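Local coordinates for protein spaetzle C-106 (Drosophila melanogaster, PDB 4LXR) that acts as the disulfide-linked dimeric, cystine-knot ligand of the Toll receptor, switching on signalling in antifungal immunity and in dorsal-ventral patterning of the embryo, at residues F8-S12 / C98-A102; I44-E48 / C68-Y72; S63-K69 / C101-T105. The contacts are given in a common frame with arbitrary orientation. Residue numbers count along the deposited sequence, not the author numbering.

Interaction 1. Residues F8-S12 / C98-A102; sequences FLCRS and CCKCA
The threading half-cystine of a growth-factor-type cystine knot sits here between two half-cystines of the ring. Mostly irregular, residues 8-12 run roughly opposite (163° end to end) to strand 98-102, with CA spacings of 6.1 Å for Leu9-Cys101 and Cys10-Lys100 and 6.2 Å for Ser12-Cys99. Leu9 (phi/psi -67/-23) turns the otherwise extended segment before Cys10. No direct hydrogen bond joins the two segments.

The packing is sulfur-rich. Cys10 (chi1 m) points at the strand, its CB 3.6 Å from Cys99 SG and its SG 3.8 Å from Cys101 CB and 3.6 Å from Cys101 N. Cys99 and Cys101, both t, alternate with Lys100, so both face Cys10. Cysteine suits this crowded place, being compact and able to cross-link. Leu9 CB adds an apolar contact to Cys101 CB at 3.7 Å, and Ser12 CB, small enough to fit, lies 4.0 Å from Cys99 CB.

The polar link is water 1, which accepts from Cys10 N (3.1 Å) and donates to Cys99 O (2.9 Å).

Cys10 is disulfide-bonded to Cys68 of strand 67-73, Cys99 to Cys47 of strand 43-47, Cys101 to Cys54 in a loop, and Cys98 to Cys98 of the second subunit.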
loop_
_atom_site.group_PDB
_atom_site.type_symbol
_atom_site.label_atom_id
_atom_site.label_comp_id
_atom_site.label_asym_id
_atom_site.label_seq_id
_atom_site.Cartn_x
_atom_site.Cartn_y
_atom_site.Cartn_z
ATOM N N PHE C 8 -18.126 -2.408 -18.820
ATOM C CA PHE C 8 -16.779 -2.060 -18.450
ATOM C C PHE C 8 -16.418 -0.689 -18.992
ATOM O O PHE C 8 -16.966 -0.247 -20.001
ATOM C CB PHE C 8 -15.828 -3.122 -18.983
ATOM C CG PHE C 8 -16.031 -4.457 -18.353
ATOM C CD1 PHE C 8 -15.534 -4.712 -17.081
ATOM C CD2 PHE C 8 -16.747 -5.447 -19.006
ATOM C CE1 PHE C 8 -15.721 -5.942 -16.484
ATOM C CE2 PHE C 8 -16.944 -6.678 -18.412
ATOM C CZ PHE C 8 -16.434 -6.927 -17.152
ATOM N N LEU C 9 -15.487 -0.025 -18.321
ATOM C CA LEU C 9 -15.075 1.328 -18.700
ATOM C C LEU C 9 -14.350 1.377 -20.030
ATOM O O LEU C 9 -14.327 2.415 -20.705
ATOM C CB LEU C 9 -14.216 1.962 -17.609
ATOM C CG LEU C 9 -15.081 2.555 -16.494
ATOM C CD1 LEU C 9 -15.761 1.479 -15.677
ATOM C CD2 LEU C 9 -14.263 3.470 -15.610
ATOM N N CYS C 10 -13.774 0.251 -20.424
ATOM C CA CYS C 10 -13.025 0.207 -21.670
ATOM C C CYS C 10 -13.486 -0.900 -22.589
ATOM O O CYS C 10 -13.762 -2.014 -22.157
ATOM C CB CYS C 10 -11.533 0.070 -21.379
ATOM S SG CYS C 10 -10.870 1.494 -20.479
ATOM N N ARG C 11 -13.560 -0.581 -23.873
ATOM C CA ARG C 11 -13.865 -1.583 -24.879
ATOM C C ARG C 11 -12.633 -2.438 -25.162
ATOM O O ARG C 11 -11.532 -1.913 -25.375
ATOM C CB ARG C 11 -14.305 -0.915 -26.166
ATOM C CG ARG C 11 -15.597 -0.132 -26.062
ATOM C CD ARG C 11 -16.037 0.234 -27.450
ATOM N NE ARG C 11 -17.274 0.995 -27.452
ATOM C CZ ARG C 11 -18.055 1.127 -28.516
ATOM N NH1 ARG C 11 -19.160 1.851 -28.439
ATOM N NH2 ARG C 11 -17.728 0.530 -29.655
ATOM N N SER C 12 -12.835 -3.753 -25.182
ATOM C CA SER C 12 -11.776 -4.690 -25.502
ATOM C C SER C 12 -12.296 -5.863 -26.331
ATOM O O SER C 12 -13.481 -6.214 -26.269
ATOM C CB SER C 12 -11.159 -5.228 -24.220
ATOM O OG SER C 12 -12.115 -5.999 -23.513
ATOM N N CYS C 98 -5.563 -7.545 -20.570
ATOM C CA CYS C 98 -6.819 -6.812 -20.399
ATOM C C CYS C 98 -6.646 -5.315 -20.650
ATOM O O CYS C 98 -5.522 -4.816 -20.753
ATOM C CB CYS C 98 -7.442 -7.038 -19.011
ATOM S SG CYS C 98 -6.542 -6.326 -17.633
ATOM N N CYS C 99 -7.779 -4.618 -20.728
ATOM C CA CYS C 99 -7.826 -3.185 -20.977
ATOM C C CYS C 99 -8.484 -2.517 -19.785
ATOM O O CYS C 99 -9.588 -2.876 -19.391
ATOM C CB CYS C 99 -8.653 -2.908 -22.233
ATOM S SG CYS C 99 -8.557 -1.222 -22.877
ATOM N N LYS C 100 -7.813 -1.551 -19.182
ATOM C CA LYS C 100 -8.360 -0.962 -17.963
ATOM C C LYS C 100 -8.322 0.544 -18.024
ATOM O O LYS C 100 -7.479 1.126 -18.708
ATOM C CB LYS C 100 -7.592 -1.445 -16.724
ATOM C CG LYS C 100 -7.501 -2.957 -16.608
ATOM C CD LYS C 100 -7.239 -3.416 -15.169
ATOM C CE LYS C 100 -5.789 -3.264 -14.767
ATOM N NZ LYS C 100 -5.621 -3.650 -13.339
ATOM N N CYS C 101 -9.216 1.168 -17.274
ATOM C CA CYS C 101 -9.296 2.611 -17.251
ATOM C C CYS C 101 -8.352 3.146 -16.192
ATOM O O CYS C 101 -8.469 2.804 -15.020
ATOM C CB CYS C 101 -10.728 3.070 -16.971
ATOM S SG CYS C 101 -10.891 4.857 -16.901
ATOM N N ALA C 102 -7.412 3.980 -16.618
ATOM C CA ALA C 102 -6.416 4.548 -15.716
ATOM C C ALA C 102 -6.811 5.966 -15.310
ATOM O O ALA C 102 -7.183 6.777 -16.154
ATOM C CB ALA C 102 -5.054 4.544 -16.386
HETATM O O HOH W 1 -12.357 -2.178 -19.006
#

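Interaction 2. Residues I44-E48 / C68-Y72; sequences IEECE and CKQHY
Both ends of one carboxamide, that of Gln70, grip the backbone of strand 44-47: Cys47 N donates to Gln70 OE1 (2.9 Å, 161°) and Gln70 NE2 donates to Glu45 O (3.0 Å, 157°). This side chain joins two strands of the cystine-knot fold that belong to different two-stranded sheets. They run nearly antiparallel (signed crossing angle -156°), but their axes come no closer than 6.7 Å, and no backbone hydrogen bond spans them. The nearest CA atoms are those of Cys47 and Gln70, 5.9 Å apart.

Glutamine suits the gap because its amide supplies both a donor and an acceptor, taking the place of a peptide group from a neighbouring strand. Setting out sideways, then bending with chi1 t, chi2 p and chi3 61°, it reaches Glu45 O and Cys47 N on the same edge of their extended strand. Gln70 NE2 also donates to the carbonyl of the next residue, His71 O (3.1 Å, 167°), which helps to fix the amide's orientation.

Farther out, Cys47 (chi1 m) points toward strand 68-72 and forms one of the knot's two ring disulfides, with Cys99. The carboxylate of Glu45 makes a salt bridge with Lys100 of the second subunit, and that of Glu48 pairs with Arg78 of the Toll chain. There is little else: close contacts to oxygen, Glu46 CA 3.2 Å from Gln70 OE1 and Cys47 SG 3.4 Å from Lys69 O.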
loop_
_atom_site.group_PDB
_atom_site.type_symbol
_atom_site.label_atom_id
_atom_site.label_comp_id
_atom_site.label_asym_id
_atom_site.label_seq_id
_atom_site.Cartn_x
_atom_site.Cartn_y
_atom_site.Cartn_z
ATOM N N ILE C 44 -5.986 -13.621 -25.584
ATOM C CA ILE C 44 -5.500 -12.302 -25.239
ATOM C C ILE C 44 -6.664 -11.334 -25.162
ATOM O O ILE C 44 -7.726 -11.590 -25.724
ATOM C CB ILE C 44 -4.497 -11.796 -26.289
ATOM C CG1 ILE C 44 -5.210 -11.524 -27.618
ATOM C CG2 ILE C 44 -3.386 -12.803 -26.477
ATOM C CD1 ILE C 44 -4.283 -11.080 -28.729
ATOM N N GLU C 45 -6.470 -10.235 -24.442
ATOM C CA GLU C 45 -7.435 -9.146 -24.456
ATOM C C GLU C 45 -6.739 -7.848 -24.820
ATOM O O GLU C 45 -5.764 -7.462 -24.170
ATOM C CB GLU C 45 -8.133 -9.008 -23.104
ATOM C CG GLU C 45 -9.226 -7.932 -23.094
ATOM C CD GLU C 45 -10.042 -7.948 -21.819
ATOM O OE1 GLU C 45 -10.092 -6.910 -21.112
ATOM O OE2 GLU C 45 -10.624 -9.015 -21.530
ATOM N N GLU C 46 -7.228 -7.186 -25.865
ATOM C CA GLU C 46 -6.632 -5.937 -26.338
ATOM C C GLU C 46 -7.634 -4.809 -26.291
ATOM O O GLU C 46 -8.807 -5.028 -26.563
ATOM C CB GLU C 46 -6.151 -6.069 -27.781
ATOM C CG GLU C 46 -4.891 -6.875 -27.959
ATOM C CD GLU C 46 -4.424 -6.889 -29.398
ATOM O OE1 GLU C 46 -5.265 -7.139 -30.287
ATOM O OE2 GLU C 46 -3.218 -6.644 -29.637
ATOM N N CYS C 47 -7.169 -3.607 -25.954
ATOM C CA CYS C 47 -8.017 -2.427 -26.011
ATOM C C CYS C 47 -8.527 -2.243 -27.447
ATOM O O CYS C 47 -7.759 -2.380 -28.400
ATOM C CB CYS C 47 -7.258 -1.178 -25.553
ATOM S SG CYS C 47 -6.727 -1.189 -23.807
ATOM N N GLU C 48 -9.818 -1.943 -27.590
ATOM C CA GLU C 48 -10.419 -1.765 -28.908
ATOM C C GLU C 48 -9.824 -0.549 -29.616
ATOM O O GLU C 48 -9.708 -0.537 -30.842
ATOM C CB GLU C 48 -11.948 -1.655 -28.820
ATOM C CG GLU C 48 -12.662 -1.913 -30.143
ATOM C CD GLU C 48 -14.161 -1.660 -30.075
ATOM O OE1 GLU C 48 -14.921 -2.593 -29.723
ATOM O OE2 GLU C 48 -14.575 -0.523 -30.382
ATOM N N CYS C 68 -8.122 4.722 -21.433
ATOM C CA CYS C 68 -8.034 3.277 -21.504
ATOM C C CYS C 68 -6.588 2.871 -21.798
ATOM O O CYS C 68 -5.957 3.388 -22.720
ATOM C CB CYS C 68 -9.011 2.740 -22.549
ATOM S SG CYS C 68 -10.762 2.866 -22.006
ATOM N N LYS C 69 -6.060 1.959 -20.989
ATOM C CA LYS C 69 -4.688 1.500 -21.140
ATOM C C LYS C 69 -4.607 -0.003 -21.333
ATOM O O LYS C 69 -5.373 -0.766 -20.737
ATOM C CB LYS C 69 -3.856 1.890 -19.920
ATOM C CG LYS C 69 -3.792 3.382 -19.695
ATOM C CD LYS C 69 -3.160 4.082 -20.883
ATOM C CE LYS C 69 -1.918 4.822 -20.456
ATOM N NZ LYS C 69 -2.226 5.652 -19.257
ATOM N N GLN C 70 -3.665 -0.418 -22.169
ATOM C CA GLN C 70 -3.425 -1.828 -22.418
ATOM C C GLN C 70 -2.582 -2.422 -21.293
ATOM O O GLN C 70 -1.541 -1.873 -20.943
ATOM C CB GLN C 70 -2.691 -1.999 -23.749
ATOM C CG GLN C 70 -2.384 -3.445 -24.095
ATOM C CD GLN C 70 -3.641 -4.240 -24.373
ATOM O OE1 GLN C 70 -4.400 -3.920 -25.291
ATOM N NE2 GLN C 70 -3.879 -5.272 -23.571
ATOM N N HIS C 71 -3.027 -3.540 -20.726
ATOM C CA HIS C 71 -2.201 -4.248 -19.751
ATOM C C HIS C 71 -1.647 -5.559 -20.270
ATOM O O HIS C 71 -2.243 -6.205 -21.146
ATOM C CB HIS C 71 -2.951 -4.497 -18.453
ATOM C CG HIS C 71 -2.852 -3.363 -17.492
ATOM N ND1 HIS C 71 -2.659 -3.546 -16.140
ATOM C CD2 HIS C 71 -2.910 -2.026 -17.691
ATOM C CE1 HIS C 71 -2.608 -2.366 -15.546
ATOM N NE2 HIS C 71 -2.759 -1.428 -16.465
ATOM N N TYR C 72 -0.520 -5.958 -19.690
ATOM C CA TYR C 72 0.231 -7.104 -20.170
ATOM C C TYR C 72 0.567 -8.101 -19.065
ATOM O O TYR C 72 0.679 -7.753 -17.887
ATOM C CB TYR C 72 1.528 -6.640 -20.841
ATOM C CG TYR C 72 1.328 -5.740 -22.047
ATOM C CD1 TYR C 72 1.162 -6.277 -23.319
ATOM C CD2 TYR C 72 1.321 -4.353 -21.917
ATOM C CE1 TYR C 72 0.991 -5.460 -24.424
ATOM C CE2 TYR C 72 1.148 -3.528 -23.023
ATOM C CZ TYR C 72 0.987 -4.088 -24.270
ATOM O OH TYR C 72 0.810 -3.280 -25.372
#

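Interaction 3. Residues S63-K69 / C101-T105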
loop_
_atom_site.group_PDB
_atom_site.type_symbol
_atom_site.label_atom_id
_atom_site.label_comp_id
_atom_site.label_asym_id
_atom_site.label_seq_id
_atom_site.Cartn_x
_atom_site.Cartn_y
_atom_site.Cartn_z
ATOM N N SER C 63 -8.871 16.658 -13.461
ATOM C CA SER C 63 -7.455 16.301 -13.582
ATOM C C SER C 63 -7.252 14.787 -13.697
ATOM O O SER C 63 -6.161 14.335 -14.043
ATOM C CB SER C 63 -6.646 16.852 -12.401
ATOM O OG SER C 63 -7.007 16.197 -11.187
ATOM N N TYR C 64 -8.289 13.996 -13.414
ATOM C CA TYR C 64 -8.133 12.536 -13.494
ATOM C C TYR C 64 -7.896 12.044 -14.924
ATOM O O TYR C 64 -7.322 10.978 -15.113
ATOM C CB TYR C 64 -9.315 11.778 -12.882
ATOM C CG TYR C 64 -9.328 11.702 -11.374
ATOM C CD1 TYR C 64 -8.638 12.628 -10.592
ATOM C CD2 TYR C 64 -10.025 10.692 -10.730
ATOM C CE1 TYR C 64 -8.667 12.561 -9.216
ATOM C CE2 TYR C 64 -10.051 10.607 -9.365
ATOM C CZ TYR C 64 -9.374 11.540 -8.611
ATOM O OH TYR C 64 -9.431 11.453 -7.250
ATOM N N ASN C 65 -8.336 12.830 -15.909
ATOM C CA ASN C 65 -8.179 12.501 -17.328
ATOM C C ASN C 65 -8.237 11.004 -17.650
ATOM O O ASN C 65 -7.246 10.431 -18.097
ATOM C CB ASN C 65 -6.876 13.090 -17.876
ATOM C CG ASN C 65 -6.825 13.060 -19.390
ATOM O OD1 ASN C 65 -5.749 12.966 -19.992
ATOM N ND2 ASN C 65 -7.999 13.122 -20.018
ATOM N N PRO C 66 -9.396 10.363 -17.417
ATOM C CA PRO C 66 -9.435 8.905 -17.557
ATOM C C PRO C 66 -9.126 8.418 -18.978
ATOM O O PRO C 66 -9.652 8.961 -19.946
ATOM C CB PRO C 66 -10.861 8.562 -17.143
ATOM C CG PRO C 66 -11.242 9.694 -16.205
ATOM C CD PRO C 66 -10.658 10.892 -16.885
ATOM N N ILE C 67 -8.253 7.420 -19.086
ATOM C CA ILE C 67 -7.810 6.893 -20.377
ATOM C C ILE C 67 -7.745 5.369 -20.339
ATOM O O ILE C 67 -7.356 4.785 -19.330
ATOM C CB ILE C 67 -6.401 7.436 -20.758
ATOM C CG1 ILE C 67 -6.413 8.960 -20.851
ATOM C CG2 ILE C 67 -5.946 6.877 -22.096
ATOM C CD1 ILE C 67 -7.264 9.488 -21.986
ATOM N N CYS C 68 -8.122 4.722 -21.433
ATOM C CA CYS C 68 -8.034 3.277 -21.504
ATOM C C CYS C 68 -6.588 2.871 -21.798
ATOM O O CYS C 68 -5.957 3.388 -22.720
ATOM C CB CYS C 68 -9.011 2.740 -22.549
ATOM S SG CYS C 68 -10.762 2.866 -22.006
ATOM N N LYS C 69 -6.060 1.959 -20.989
ATOM C CA LYS C 69 -4.688 1.500 -21.140
ATOM C C LYS C 69 -4.607 -0.003 -21.333
ATOM O O LYS C 69 -5.373 -0.766 -20.737
ATOM C CB LYS C 69 -3.856 1.890 -19.920
ATOM C CG LYS C 69 -3.792 3.382 -19.695
ATOM C CD LYS C 69 -3.160 4.082 -20.883
ATOM C CE LYS C 69 -1.918 4.822 -20.456
ATOM N NZ LYS C 69 -2.226 5.652 -19.257
ATOM N N CYS C 101 -9.216 1.168 -17.274
ATOM C CA CYS C 101 -9.296 2.611 -17.251
ATOM C C CYS C 101 -8.352 3.146 -16.192
ATOM O O CYS C 101 -8.469 2.804 -15.020
ATOM C CB CYS C 101 -10.728 3.070 -16.971
ATOM S SG CYS C 101 -10.891 4.857 -16.901
ATOM N N ALA C 102 -7.412 3.980 -16.618
ATOM C CA ALA C 102 -6.416 4.548 -15.716
ATOM C C ALA C 102 -6.811 5.966 -15.310
ATOM O O ALA C 102 -7.183 6.777 -16.154
ATOM C CB ALA C 102 -5.054 4.544 -16.386
ATOM N N LEU C 103 -6.753 6.253 -14.015
ATOM C CA LEU C 103 -7.045 7.589 -13.512
ATOM C C LEU C 103 -5.744 8.260 -13.074
ATOM O O LEU C 103 -4.954 7.663 -12.355
ATOM C CB LEU C 103 -8.006 7.505 -12.325
ATOM C CG LEU C 103 -9.244 6.624 -12.511
ATOM C CD1 LEU C 103 -9.965 6.435 -11.189
ATOM C CD2 LEU C 103 -10.186 7.205 -13.571
ATOM N N LYS C 104 -5.510 9.495 -13.509
ATOM C CA LYS C 104 -4.352 10.258 -13.028
ATOM C C LYS C 104 -4.647 10.900 -11.673
ATOM O O LYS C 104 -5.004 12.074 -11.593
ATOM C CB LYS C 104 -3.956 11.339 -14.028
ATOM C CG LYS C 104 -2.680 11.053 -14.794
ATOM C CD LYS C 104 -2.934 10.133 -15.973
ATOM C CE LYS C 104 -1.642 9.799 -16.711
ATOM N NZ LYS C 104 -0.888 11.023 -17.113
ATOM N N THR C 105 -4.528 10.114 -10.614
ATOM C CA THR C 105 -4.659 10.622 -9.259
ATOM C C THR C 105 -3.711 9.833 -8.395
ATOM O O THR C 105 -3.208 8.795 -8.824
ATOM C CB THR C 105 -6.048 10.395 -8.689
ATOM O OG1 THR C 105 -6.107 10.930 -7.355
ATOM C CG2 THR C 105 -6.353 8.912 -8.638
HETATM O O HOH W 2 -5.395 14.164 -10.342
HETATM O O HOH W 3 -5.324 8.580 -17.077
#
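Pro66 forms the apolar centre of this antiparallel pairing, where the two strands of a cystine-knot hairpin run out into loops: its CB lies 3.7 Å from Cys101 SG and its CG 3.8 Å from Leu103 CD2. Leu103, buried and packed also on Leu9 of the second subunit, has its CB 4.1 Å from Tyr64 CD2. Thr105 CB stands over one face of the Tyr64 ring, 3.8 Å from its centroid, a CH-pi contact. Lys69 lays its aliphatic CG 3.7 Å from Ala102 CB, while its amine makes a salt bridge with Glu6 of the second subunit.

Ile67 and Ala102 are a hydrogen-bonded pair (Ala102 N to Ile67 O 2.8 Å, Ile67 N to Ala102 O 3.2 Å); Cys68 and Cys101 are a non-hydrogen-bonded pair. Past the strands, Lys104 N still donates to Tyr64 O at 2.8 Å. Between this bond and the Ile67-Ala102 pair, water 3 fills the gap, donating to Asn65 O (2.9 Å) and Ala102 O (2.7 Å).

The knot disulfides tie the three contacts together: Cys10-Cys68 and Cys47-Cys99 join interaction 1 to interaction 2, and Cys10-Cys68 also reaches interaction 3. Interaction 1, close to the geometric centre of the folded chain, is buried and governed by sulfur packing. Interaction 2, only about 7 Å away between centres, is a surface contact that depends on one amide side chain rather than strand pairing. Interaction 3 is partly buried, about 14 Å from interaction 2 between centres, and is the one with true sheet hydrogen bonds. Strand 95-102 serves interactions 1 and 3, which share Cys101 and Ala102; strand 67-73 serves interactions 2 and 3. All three also touch the second subunit.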